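Side-chain contacts in bacterioferritin (Mycobacterium smegmatis str. MC2 155, PDB 3BKN), which probably stores iron, oxidising Fe(2+) with dioxygen at a dinuclear ferroxidase site and helping lay down a ferric mineral inside a 24-subunit shell: residues Ser48-Arg53 and Leu124-Thr129; Asn23-His28 and Ala92-Val97; Glu99-Gly104 and Arg118-Ile123. One frame throughout, in Å; residues are numbered along the deposited sequence.

How the interactions relate
All three contacts join helices of one four-helix bundle, yet their chemistry follows their place in it. Interactions 1 and 2 lie about 10 Å apart between centres and between them use all four long helices; E51 and E127 of the first and E94 of the second share a zinc ion, and both contacts also reach the heme. Interaction 1 is only partly buried, with a carboxylate pair at its more open side, whereas interaction 2 is buried throughout and mixes a tyrosine-carboxylate bond with packing. Interaction 3, about 17 Å from interaction 2 between centres, uses helices 83-110 and 114-144 further along the bundle; buried and purely aliphatic, it binds no metal, though I123 borders the zinc site.

Interaction 1 (Ser48-Arg53 and Leu124-Thr129); sequences SFEEMR and LADEET. With ZN (zinc ion), chain M; ZN (zinc ion), chain N; HEM (protoporphyrin IX containing Fe), chain T.
E51 and E127 face each other across the middle of a ferritin-type four-helix bundle and illustrate how a carboxylate-bridged dinuclear site ties two helices together. Each carboxylate spans both zinc ions. E51 OE1 binds the zinc of chain M and E51 OE2, at 2.0 Å, that of chain N; E127 answers from the opposite direction, with OE2 2.0 Å from the chain M zinc and OE1 1.9 Å from the chain N zinc. The two carboxylate planes lie 37° apart. Both chains bend at chi2, which curls the carboxylates in between the helices. E18 and H54 complete the site of the chain M zinc, E94 and H130 that of the chain N zinc.

This metal-filled part is buried, while the pair beside it, E50 and D126, is partly exposed and joined by no bond. The extended E50 brings OE2 to 3.3 Å from D126 OD2, two acceptors of like charge whose carboxylate planes stand 85° apart. E50 is a predicted ligand of a further iron ion. D126 OD2 also takes a hydrogen bond from H54 NE2, a second-shell link to the ring whose ND1 binds zinc. One residue beyond E51, on another side of helix 38-64, M52 SD sits 2.4 Å from the heme iron, which M52 SD of a neighbouring subunit also binds.

Interaction 2 (Asn23-His28 and Ala92-Val97); sequences NQYFLH and AIEYEV. With ZN (zinc ion), chain N; HEM (protoporphyrin IX containing Fe), chain T.
E94 OE2 is gripped twice: the zinc of chain N binds it at 2.0 Å, and Y25 OH donates a hydrogen bond to it at 2.8 Å. E94 OE2 accepts through its anti lone pair, the one directed away from OE1. The oxygen lies at the edge of the Y25 ring, in its plane. The side chains cross at about a right angle, with the ring and carboxylate planes 44° apart. Y25 is thus a second-shell residue, its bond consistent with holding the turn of a metal ligand, as second-shell hydrogen bonds commonly do. A bend at chi2 (-69°) in E94 brings its carboxylate round to both partners.

Alongside, Q24 and I93 meet from opposite directions, I93 CD1 resting 3.6 Å from Q24 NE2. The isoleucine reaches it with CG1 lodged between its backbone N and carbonyl carbon (chi1 47°). The amide finds its polar partners outside this pair, NE2 bonding to D90 OD1 and OE1 accepting from R78 N. On another side of helix 5-34, one face of the F26 ring lies against the heme, with CD2 3.6 Å from methyl CMB.

The contact links helices 5-34 and 83-110 across the bundle interior: Y25 packs on S48 and E51 of helix 38-64 and on H130 of helix 114-144, while E94 touches I131 of that last helix.

Interaction 3 (Glu99-Gly104 and Arg118-Ile123); sequences ERLKPG and RLLEQI
L101 of helix 83-110 points at L120 and I123 of helix 114-144, and splits its two methyl groups between them. The two helices are consecutive antiparallel members of the ferritin four-helix bundle, and their backbones come close here, with L101 CA 6.9 Å from L120 CA. The contact is a small worked example of how branched aliphatic side chains share an interhelical seam by meeting at different angles.

Against L120 the leucine lies at about a right angle. Both leucines have the same shape, CG anti to the carbonyl carbon and CD1 extended away from CA, and they meet through the other branch: L101 CD2 and L120 CD2 are 3.9 Å apart. Against I123 the orientation is more slanted, and the opposite branch of L101 is used, its CD1 lying 3.9 Å from I123 CG2. In I123 the first torsion (chi1 -79°) sets CG2 anti to the backbone N, which leaves this methyl group to meet the leucine. L101 therefore bridges residues nearly one helical turn apart on the partner helix.

All three side chains are buried and no hydrogen bond crosses between the segments. Just beyond L101 the helix is kinked at P103, whose N makes no bond to the preceding turn. L120 extends the apolar layer to I105 and C108 of helix 83-110, while I123 touches E18 and H54, two zinc ligands, and so joins this packing to the edge of the metal site. Away from the seam, E121 OE2 forms salt bridges with R109 of its own chain and with R109 of a neighbouring subunit. Within the seam, L101 CD1 also passes 4.2 Å from the backbone oxygen L120 O.

Interaction 1 (Ser48-Arg53 and Leu124-Thr129)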
# COMPACT_ATOMS: atom_id res chain seq x y z
N SER A 48 -23.11 -12.32 -34.21
CA SER A 48 -24.02 -13.35 -33.71
C SER A 48 -24.58 -13.03 -32.31
O SER A 48 -25.78 -13.18 -32.07
CB SER A 48 -23.27 -14.69 -33.66
OG SER A 48 -24.19 -15.74 -33.58
N PHE A 49 -23.72 -12.59 -31.37
CA PHE A 49 -24.19 -12.29 -30.02
C PHE A 49 -25.11 -11.07 -30.01
O PHE A 49 -26.07 -11.01 -29.26
CB PHE A 49 -23.03 -12.12 -29.06
CG PHE A 49 -22.26 -13.36 -28.83
CD1 PHE A 49 -22.88 -14.56 -28.66
CD2 PHE A 49 -20.89 -13.32 -28.71
CE1 PHE A 49 -22.16 -15.72 -28.41
CE2 PHE A 49 -20.16 -14.49 -28.47
CZ PHE A 49 -20.83 -15.69 -28.31
N GLU A 50 -24.83 -10.11 -30.87
CA GLU A 50 -25.70 -8.96 -31.01
C GLU A 50 -27.06 -9.40 -31.47
O GLU A 50 -28.04 -8.85 -31.00
CB GLU A 50 -25.12 -7.90 -31.96
CG GLU A 50 -24.97 -6.52 -31.24
CD GLU A 50 -24.78 -5.34 -32.18
OE1 GLU A 50 -23.61 -5.09 -32.60
OE2 GLU A 50 -25.80 -4.65 -32.45
N GLU A 51 -27.15 -10.39 -32.36
CA GLU A 51 -28.44 -10.91 -32.74
C GLU A 51 -29.10 -11.63 -31.60
O GLU A 51 -30.30 -11.49 -31.43
CB GLU A 51 -28.37 -11.82 -33.93
CG GLU A 51 -27.84 -11.16 -35.13
CD GLU A 51 -28.52 -9.85 -35.51
OE1 GLU A 51 -29.55 -9.47 -34.90
OE2 GLU A 51 -28.00 -9.16 -36.41
N MET A 52 -28.34 -12.40 -30.83
CA MET A 52 -28.90 -13.05 -29.65
C MET A 52 -29.54 -12.02 -28.71
O MET A 52 -30.64 -12.24 -28.20
CB MET A 52 -27.85 -13.85 -28.91
CG MET A 52 -27.41 -15.09 -29.63
SD MET A 52 -26.02 -15.92 -28.81
CE MET A 52 -25.09 -16.45 -30.27
N ARG A 53 -28.86 -10.89 -28.50
CA ARG A 53 -29.44 -9.82 -27.68
C ARG A 53 -30.73 -9.24 -28.29
O ARG A 53 -31.72 -9.04 -27.56
CB ARG A 53 -28.41 -8.75 -27.35
CG ARG A 53 -27.32 -9.27 -26.44
CD ARG A 53 -26.21 -8.24 -26.14
NE ARG A 53 -25.30 -8.14 -27.26
CZ ARG A 53 -24.35 -7.23 -27.40
NH1 ARG A 53 -24.15 -6.31 -26.46
NH2 ARG A 53 -23.58 -7.24 -28.48
N LEU A 124 -33.21 -1.27 -35.60
CA LEU A 124 -32.93 -0.75 -36.95
C LEU A 124 -31.57 -0.08 -37.01
O LEU A 124 -30.77 -0.37 -37.91
CB LEU A 124 -34.03 0.20 -37.42
CG LEU A 124 -33.96 0.77 -38.86
CD1 LEU A 124 -33.72 -0.28 -39.93
CD2 LEU A 124 -35.19 1.57 -39.18
N ALA A 125 -31.28 0.79 -36.06
CA ALA A 125 -29.98 1.45 -36.04
C ALA A 125 -28.83 0.42 -35.97
O ALA A 125 -27.88 0.50 -36.76
CB ALA A 125 -29.91 2.44 -34.93
N ASP A 126 -28.93 -0.55 -35.05
CA ASP A 126 -27.93 -1.62 -34.99
C ASP A 126 -27.83 -2.32 -36.36
O ASP A 126 -26.75 -2.47 -36.90
CB ASP A 126 -28.19 -2.62 -33.85
CG ASP A 126 -28.12 -1.97 -32.42
OD1 ASP A 126 -27.90 -0.75 -32.22
OD2 ASP A 126 -28.29 -2.73 -31.45
N GLU A 127 -28.94 -2.69 -36.98
CA GLU A 127 -28.80 -3.38 -38.27
C GLU A 127 -28.23 -2.50 -39.38
O GLU A 127 -27.59 -3.01 -40.27
CB GLU A 127 -30.08 -4.10 -38.73
CG GLU A 127 -30.89 -4.71 -37.63
CD GLU A 127 -30.33 -6.00 -37.11
OE1 GLU A 127 -29.09 -6.12 -37.03
OE2 GLU A 127 -31.13 -6.91 -36.75
N GLU A 128 -28.46 -1.19 -39.32
CA GLU A 128 -27.90 -0.30 -40.35
C GLU A 128 -26.39 -0.29 -40.18
O GLU A 128 -25.64 -0.28 -41.14
CB GLU A 128 -28.47 1.11 -40.27
CG GLU A 128 -29.90 1.22 -40.75
CD GLU A 128 -30.44 2.68 -40.84
OE1 GLU A 128 -29.67 3.60 -41.21
OE2 GLU A 128 -31.65 2.92 -40.58
N THR A 129 -25.92 -0.37 -38.95
CA THR A 129 -24.50 -0.47 -38.71
C THR A 129 -23.87 -1.78 -39.25
O THR A 129 -22.76 -1.74 -39.81
CB THR A 129 -24.20 -0.17 -37.23
OG1 THR A 129 -24.44 1.23 -37.02
CG2 THR A 129 -22.75 -0.49 -36.83
ZN ZN M . -30.81 -8.00 -35.15
ZN ZN N . -27.81 -7.46 -37.52
CHA HEM T . -24.56 -16.56 -25.32
CHB HEM T . -24.18 -19.94 -28.80
CHC HEM T . -28.86 -19.33 -29.82
CHD HEM T . -29.25 -15.83 -26.46
C1A HEM T . -24.01 -17.62 -26.17
C2A HEM T . -22.63 -18.07 -26.03
C3A HEM T . -22.53 -19.07 -27.08
C4A HEM T . -23.86 -19.07 -27.68
CMA HEM T . -21.35 -19.91 -27.46
CAA HEM T . -21.59 -17.61 -25.05
CBA HEM T . -22.26 -17.47 -23.70
CGA HEM T . -21.56 -18.24 -22.60
O1A HEM T . -21.74 -19.47 -22.53
O2A HEM T . -20.85 -17.62 -21.79
C1B HEM T . -25.47 -20.08 -29.45
C2B HEM T . -25.69 -21.05 -30.52
C3B HEM T . -27.10 -20.80 -30.75
C4B HEM T . -27.49 -19.82 -29.87
CMB HEM T . -24.74 -22.01 -31.16
CAB HEM T . -27.94 -21.48 -31.75
CBB HEM T . -28.50 -20.78 -32.72
C1C HEM T . -29.45 -18.31 -28.96
C2C HEM T . -30.87 -17.94 -29.06
C3C HEM T . -30.98 -16.91 -28.06
C4C HEM T . -29.63 -16.79 -27.49
CMC HEM T . -31.97 -18.45 -29.93
CAC HEM T . -32.24 -16.20 -27.76
CBC HEM T . -32.20 -15.12 -27.04
C1D HEM T . -27.94 -15.69 -25.85
C2D HEM T . -27.69 -14.74 -24.79
C3D HEM T . -26.29 -15.01 -24.49
C4D HEM T . -25.92 -16.00 -25.35
CMD HEM T . -28.65 -13.76 -24.18
CAD HEM T . -25.43 -14.33 -23.47
CBD HEM T . -25.63 -12.83 -23.62
CGD HEM T . -24.38 -12.14 -24.11
O1D HEM T . -24.45 -11.48 -25.16
O2D HEM T . -23.34 -12.25 -23.44
NA HEM T . -24.72 -18.20 -27.14
NB HEM T . -26.54 -19.37 -29.08
NC HEM T . -28.74 -17.64 -28.06
ND HEM T . -26.88 -16.45 -26.17
FE HEM T . -26.71 -17.89 -27.62

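Interaction 2 (Asn23-His28 and Ala92-Val97)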
# COMPACT_ATOMS: atom_id res chain seq x y z
N ASN A 23 -28.24 -17.96 -36.11
CA ASN A 23 -27.73 -19.18 -36.67
C ASN A 23 -26.82 -18.87 -37.86
O ASN A 23 -25.73 -19.45 -37.98
CB ASN A 23 -28.89 -20.11 -37.02
CG ASN A 23 -29.59 -20.67 -35.75
OD1 ASN A 23 -29.51 -20.08 -34.66
ND2 ASN A 23 -30.28 -21.81 -35.90
N GLN A 24 -27.21 -17.92 -38.71
CA GLN A 24 -26.43 -17.68 -39.91
C GLN A 24 -25.06 -17.15 -39.57
O GLN A 24 -24.06 -17.71 -40.04
CB GLN A 24 -27.14 -16.77 -40.90
CG GLN A 24 -26.61 -16.94 -42.32
CD GLN A 24 -27.47 -16.18 -43.34
OE1 GLN A 24 -28.58 -16.64 -43.72
NE2 GLN A 24 -26.99 -15.00 -43.77
N TYR A 25 -25.02 -16.09 -38.76
CA TYR A 25 -23.76 -15.54 -38.26
C TYR A 25 -22.94 -16.55 -37.47
O TYR A 25 -21.75 -16.73 -37.72
CB TYR A 25 -24.02 -14.35 -37.36
CG TYR A 25 -24.36 -13.08 -38.08
CD1 TYR A 25 -23.39 -12.43 -38.88
CD2 TYR A 25 -25.58 -12.47 -37.91
CE1 TYR A 25 -23.66 -11.26 -39.52
CE2 TYR A 25 -25.88 -11.27 -38.55
CZ TYR A 25 -24.91 -10.66 -39.34
OH TYR A 25 -25.17 -9.43 -39.98
N PHE A 26 -23.56 -17.23 -36.51
CA PHE A 26 -22.79 -18.11 -35.69
C PHE A 26 -22.07 -19.14 -36.52
O PHE A 26 -20.87 -19.34 -36.34
CB PHE A 26 -23.56 -18.76 -34.54
CG PHE A 26 -22.66 -19.40 -33.50
CD1 PHE A 26 -22.04 -18.62 -32.52
CD2 PHE A 26 -22.36 -20.77 -33.55
CE1 PHE A 26 -21.19 -19.20 -31.62
CE2 PHE A 26 -21.53 -21.32 -32.65
CZ PHE A 26 -20.96 -20.54 -31.69
N LEU A 27 -22.80 -19.76 -37.45
CA LEU A 27 -22.22 -20.78 -38.36
C LEU A 27 -21.17 -20.16 -39.26
O LEU A 27 -20.13 -20.77 -39.46
CB LEU A 27 -23.30 -21.44 -39.20
CG LEU A 27 -22.96 -22.45 -40.30
CD1 LEU A 27 -22.35 -23.73 -39.77
CD2 LEU A 27 -24.26 -22.79 -41.01
N HIS A 28 -21.41 -18.96 -39.79
CA HIS A 28 -20.38 -18.31 -40.59
C HIS A 28 -19.09 -18.15 -39.78
O HIS A 28 -17.99 -18.44 -40.25
CB HIS A 28 -20.83 -16.96 -41.14
CG HIS A 28 -21.79 -17.06 -42.28
ND1 HIS A 28 -22.59 -16.00 -42.66
CD2 HIS A 28 -22.08 -18.08 -43.12
CE1 HIS A 28 -23.33 -16.37 -43.70
NE2 HIS A 28 -23.04 -17.63 -44.00
N ALA A 92 -27.80 -9.91 -47.14
CA ALA A 92 -29.13 -10.15 -47.63
C ALA A 92 -30.18 -10.17 -46.50
O ALA A 92 -31.25 -9.59 -46.66
CB ALA A 92 -29.19 -11.41 -48.55
N ILE A 93 -29.89 -10.78 -45.35
CA ILE A 93 -30.85 -10.69 -44.27
C ILE A 93 -30.94 -9.35 -43.53
O ILE A 93 -32.01 -9.01 -43.00
CB ILE A 93 -30.85 -11.83 -43.24
CG1 ILE A 93 -29.47 -12.17 -42.77
CG2 ILE A 93 -31.60 -13.10 -43.77
CD1 ILE A 93 -29.56 -13.37 -41.84
N GLU A 94 -29.85 -8.59 -43.49
CA GLU A 94 -29.93 -7.29 -42.88
C GLU A 94 -30.84 -6.41 -43.71
O GLU A 94 -31.64 -5.67 -43.14
CB GLU A 94 -28.56 -6.67 -42.67
CG GLU A 94 -27.69 -7.46 -41.72
CD GLU A 94 -28.16 -7.41 -40.27
OE1 GLU A 94 -29.21 -6.78 -39.96
OE2 GLU A 94 -27.49 -8.01 -39.42
N TYR A 95 -30.77 -6.52 -45.04
CA TYR A 95 -31.66 -5.76 -45.92
C TYR A 95 -33.11 -6.15 -45.74
O TYR A 95 -33.98 -5.28 -45.82
CB TYR A 95 -31.28 -5.84 -47.39
CG TYR A 95 -30.30 -4.78 -47.73
CD1 TYR A 95 -30.62 -3.43 -47.50
CD2 TYR A 95 -29.06 -5.08 -48.25
CE1 TYR A 95 -29.71 -2.39 -47.81
CE2 TYR A 95 -28.12 -4.06 -48.55
CZ TYR A 95 -28.46 -2.73 -48.33
OH TYR A 95 -27.57 -1.73 -48.61
N GLU A 96 -33.38 -7.44 -45.51
CA GLU A 96 -34.77 -7.83 -45.23
C GLU A 96 -35.26 -7.20 -43.95
O GLU A 96 -36.43 -6.82 -43.87
CB GLU A 96 -34.96 -9.33 -45.20
CG GLU A 96 -34.77 -9.91 -46.58
CD GLU A 96 -34.62 -11.43 -46.60
OE1 GLU A 96 -34.08 -12.01 -45.61
OE2 GLU A 96 -35.04 -12.00 -47.63
N VAL A 97 -34.37 -7.05 -42.97
CA VAL A 97 -34.76 -6.40 -41.74
C VAL A 97 -35.16 -4.93 -41.98
O VAL A 97 -36.22 -4.50 -41.53
CB VAL A 97 -33.71 -6.61 -40.65
CG1 VAL A 97 -33.98 -5.70 -39.47
CG2 VAL A 97 -33.74 -8.09 -40.23
ZN ZN N . -27.81 -7.46 -37.52
CHA HEM T . -24.56 -16.56 -25.32
CHB HEM T . -24.18 -19.94 -28.80
CHC HEM T . -28.86 -19.33 -29.82
CHD HEM T . -29.25 -15.83 -26.46
C1A HEM T . -24.01 -17.62 -26.17
C2A HEM T . -22.63 -18.07 -26.03
C3A HEM T . -22.53 -19.07 -27.08
C4A HEM T . -23.86 -19.07 -27.68
CMA HEM T . -21.35 -19.91 -27.46
CAA HEM T . -21.59 -17.61 -25.05
CBA HEM T . -22.26 -17.47 -23.70
CGA HEM T . -21.56 -18.24 -22.60
O1A HEM T . -21.74 -19.47 -22.53
O2A HEM T . -20.85 -17.62 -21.79
C1B HEM T . -25.47 -20.08 -29.45
C2B HEM T . -25.69 -21.05 -30.52
C3B HEM T . -27.10 -20.80 -30.75
C4B HEM T . -27.49 -19.82 -29.87
CMB HEM T . -24.74 -22.01 -31.16
CAB HEM T . -27.94 -21.48 -31.75
CBB HEM T . -28.50 -20.78 -32.72
C1C HEM T . -29.45 -18.31 -28.96
C2C HEM T . -30.87 -17.94 -29.06
C3C HEM T . -30.98 -16.91 -28.06
C4C HEM T . -29.63 -16.79 -27.49
CMC HEM T . -31.97 -18.45 -29.93
CAC HEM T . -32.24 -16.20 -27.76
CBC HEM T . -32.20 -15.12 -27.04
C1D HEM T . -27.94 -15.69 -25.85
C2D HEM T . -27.69 -14.74 -24.79
C3D HEM T . -26.29 -15.01 -24.49
C4D HEM T . -25.92 -16.00 -25.35
CMD HEM T . -28.65 -13.76 -24.18
CAD HEM T . -25.43 -14.33 -23.47
CBD HEM T . -25.63 -12.83 -23.62
CGD HEM T . -24.38 -12.14 -24.11
O1D HEM T . -24.45 -11.48 -25.16
O2D HEM T . -23.34 -12.25 -23.44
NA HEM T . -24.72 -18.20 -27.14
NB HEM T . -26.54 -19.37 -29.08
NC HEM T . -28.74 -17.64 -28.06
ND HEM T . -26.88 -16.45 -26.17
FE HEM T . -26.71 -17.89 -27.62

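Interaction 3 (Glu99-Gly104 and Arg118-Ile123)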
# COMPACT_ATOMS: atom_id res chain seq x y z
N GLU A 99 -36.38 -3.68 -44.84
CA GLU A 99 -37.66 -3.68 -45.55
C GLU A 99 -38.83 -3.82 -44.56
O GLU A 99 -39.86 -3.19 -44.73
CB GLU A 99 -37.72 -4.80 -46.60
CG GLU A 99 -36.97 -4.55 -47.90
CD GLU A 99 -36.79 -5.84 -48.73
OE1 GLU A 99 -37.76 -6.64 -48.85
OE2 GLU A 99 -35.66 -6.03 -49.26
N ARG A 100 -38.65 -4.64 -43.53
CA ARG A 100 -39.69 -4.90 -42.56
C ARG A 100 -39.82 -3.79 -41.52
O ARG A 100 -40.93 -3.34 -41.28
CB ARG A 100 -39.43 -6.24 -41.88
CG ARG A 100 -40.45 -6.62 -40.84
CD ARG A 100 -39.94 -7.79 -39.97
NE ARG A 100 -39.59 -8.99 -40.75
CZ ARG A 100 -38.35 -9.37 -41.03
NH1 ARG A 100 -37.33 -8.64 -40.59
NH2 ARG A 100 -38.12 -10.46 -41.75
N LEU A 101 -38.71 -3.33 -40.95
CA LEU A 101 -38.74 -2.31 -39.89
C LEU A 101 -39.03 -0.87 -40.30
O LEU A 101 -39.57 -0.06 -39.50
CB LEU A 101 -37.50 -2.37 -39.03
CG LEU A 101 -37.42 -3.74 -38.36
CD1 LEU A 101 -36.25 -3.78 -37.35
CD2 LEU A 101 -38.78 -4.18 -37.74
N LYS A 102 -38.69 -0.53 -41.53
CA LYS A 102 -38.92 0.80 -42.00
C LYS A 102 -40.41 1.14 -41.95
O LYS A 102 -40.79 2.09 -41.25
CB LYS A 102 -38.27 1.04 -43.36
CG LYS A 102 -36.76 1.39 -43.26
CD LYS A 102 -36.13 1.40 -44.66
CE LYS A 102 -35.69 2.81 -45.12
NZ LYS A 102 -36.05 3.04 -46.56
N PRO A 103 -41.29 0.34 -42.63
CA PRO A 103 -42.74 0.56 -42.39
C PRO A 103 -43.21 0.07 -41.00
O PRO A 103 -44.16 0.62 -40.44
CB PRO A 103 -43.42 -0.23 -43.53
CG PRO A 103 -42.40 -1.22 -44.04
CD PRO A 103 -41.02 -0.79 -43.58
N GLY A 104 -42.55 -0.93 -40.41
CA GLY A 104 -42.87 -1.42 -39.07
C GLY A 104 -42.93 -0.34 -38.00
O GLY A 104 -43.89 -0.25 -37.23
N ARG A 118 -39.87 2.41 -30.43
CA ARG A 118 -38.53 2.75 -29.97
C ARG A 118 -37.65 1.53 -29.88
O ARG A 118 -36.47 1.61 -30.18
CB ARG A 118 -38.56 3.44 -28.62
CG ARG A 118 -38.93 4.89 -28.68
CD ARG A 118 -39.30 5.42 -27.28
NE ARG A 118 -38.09 5.77 -26.51
CZ ARG A 118 -37.74 5.21 -25.34
NH1 ARG A 118 -38.50 4.26 -24.76
NH2 ARG A 118 -36.62 5.61 -24.75
N LEU A 119 -38.20 0.42 -29.42
CA LEU A 119 -37.45 -0.81 -29.40
C LEU A 119 -37.00 -1.17 -30.84
O LEU A 119 -35.84 -1.46 -31.09
CB LEU A 119 -38.28 -1.93 -28.80
CG LEU A 119 -37.65 -3.31 -28.94
CD1 LEU A 119 -36.22 -3.20 -28.35
CD2 LEU A 119 -38.43 -4.36 -28.22
N LEU A 120 -37.90 -1.08 -31.80
CA LEU A 120 -37.53 -1.40 -33.15
C LEU A 120 -36.61 -0.35 -33.80
O LEU A 120 -35.79 -0.66 -34.65
CB LEU A 120 -38.78 -1.68 -33.96
CG LEU A 120 -39.58 -2.91 -33.50
CD1 LEU A 120 -40.90 -2.85 -34.19
CD2 LEU A 120 -38.89 -4.21 -33.84
N GLU A 121 -36.74 0.90 -33.38
CA GLU A 121 -35.85 1.94 -33.86
C GLU A 121 -34.42 1.64 -33.44
O GLU A 121 -33.50 1.81 -34.23
CB GLU A 121 -36.30 3.27 -33.30
CG GLU A 121 -37.45 3.89 -34.03
CD GLU A 121 -38.03 5.02 -33.24
OE1 GLU A 121 -37.33 5.51 -32.32
OE2 GLU A 121 -39.20 5.42 -33.50
N GLN A 122 -34.24 1.18 -32.20
CA GLN A 122 -32.90 0.74 -31.72
C GLN A 122 -32.36 -0.45 -32.52
O GLN A 122 -31.20 -0.42 -32.95
CB GLN A 122 -32.90 0.46 -30.20
CG GLN A 122 -32.11 1.56 -29.40
CD GLN A 122 -32.95 2.15 -28.24
OE1 GLN A 122 -33.22 1.49 -27.23
NE2 GLN A 122 -33.37 3.40 -28.40
N ILE A 123 -33.20 -1.44 -32.78
CA ILE A 123 -32.76 -2.55 -33.57
C ILE A 123 -32.36 -2.08 -34.98
O ILE A 123 -31.27 -2.43 -35.47
CB ILE A 123 -33.78 -3.70 -33.51
CG1 ILE A 123 -33.57 -4.45 -32.18
CG2 ILE A 123 -33.62 -4.66 -34.67
CD1 ILE A 123 -34.75 -5.16 -31.75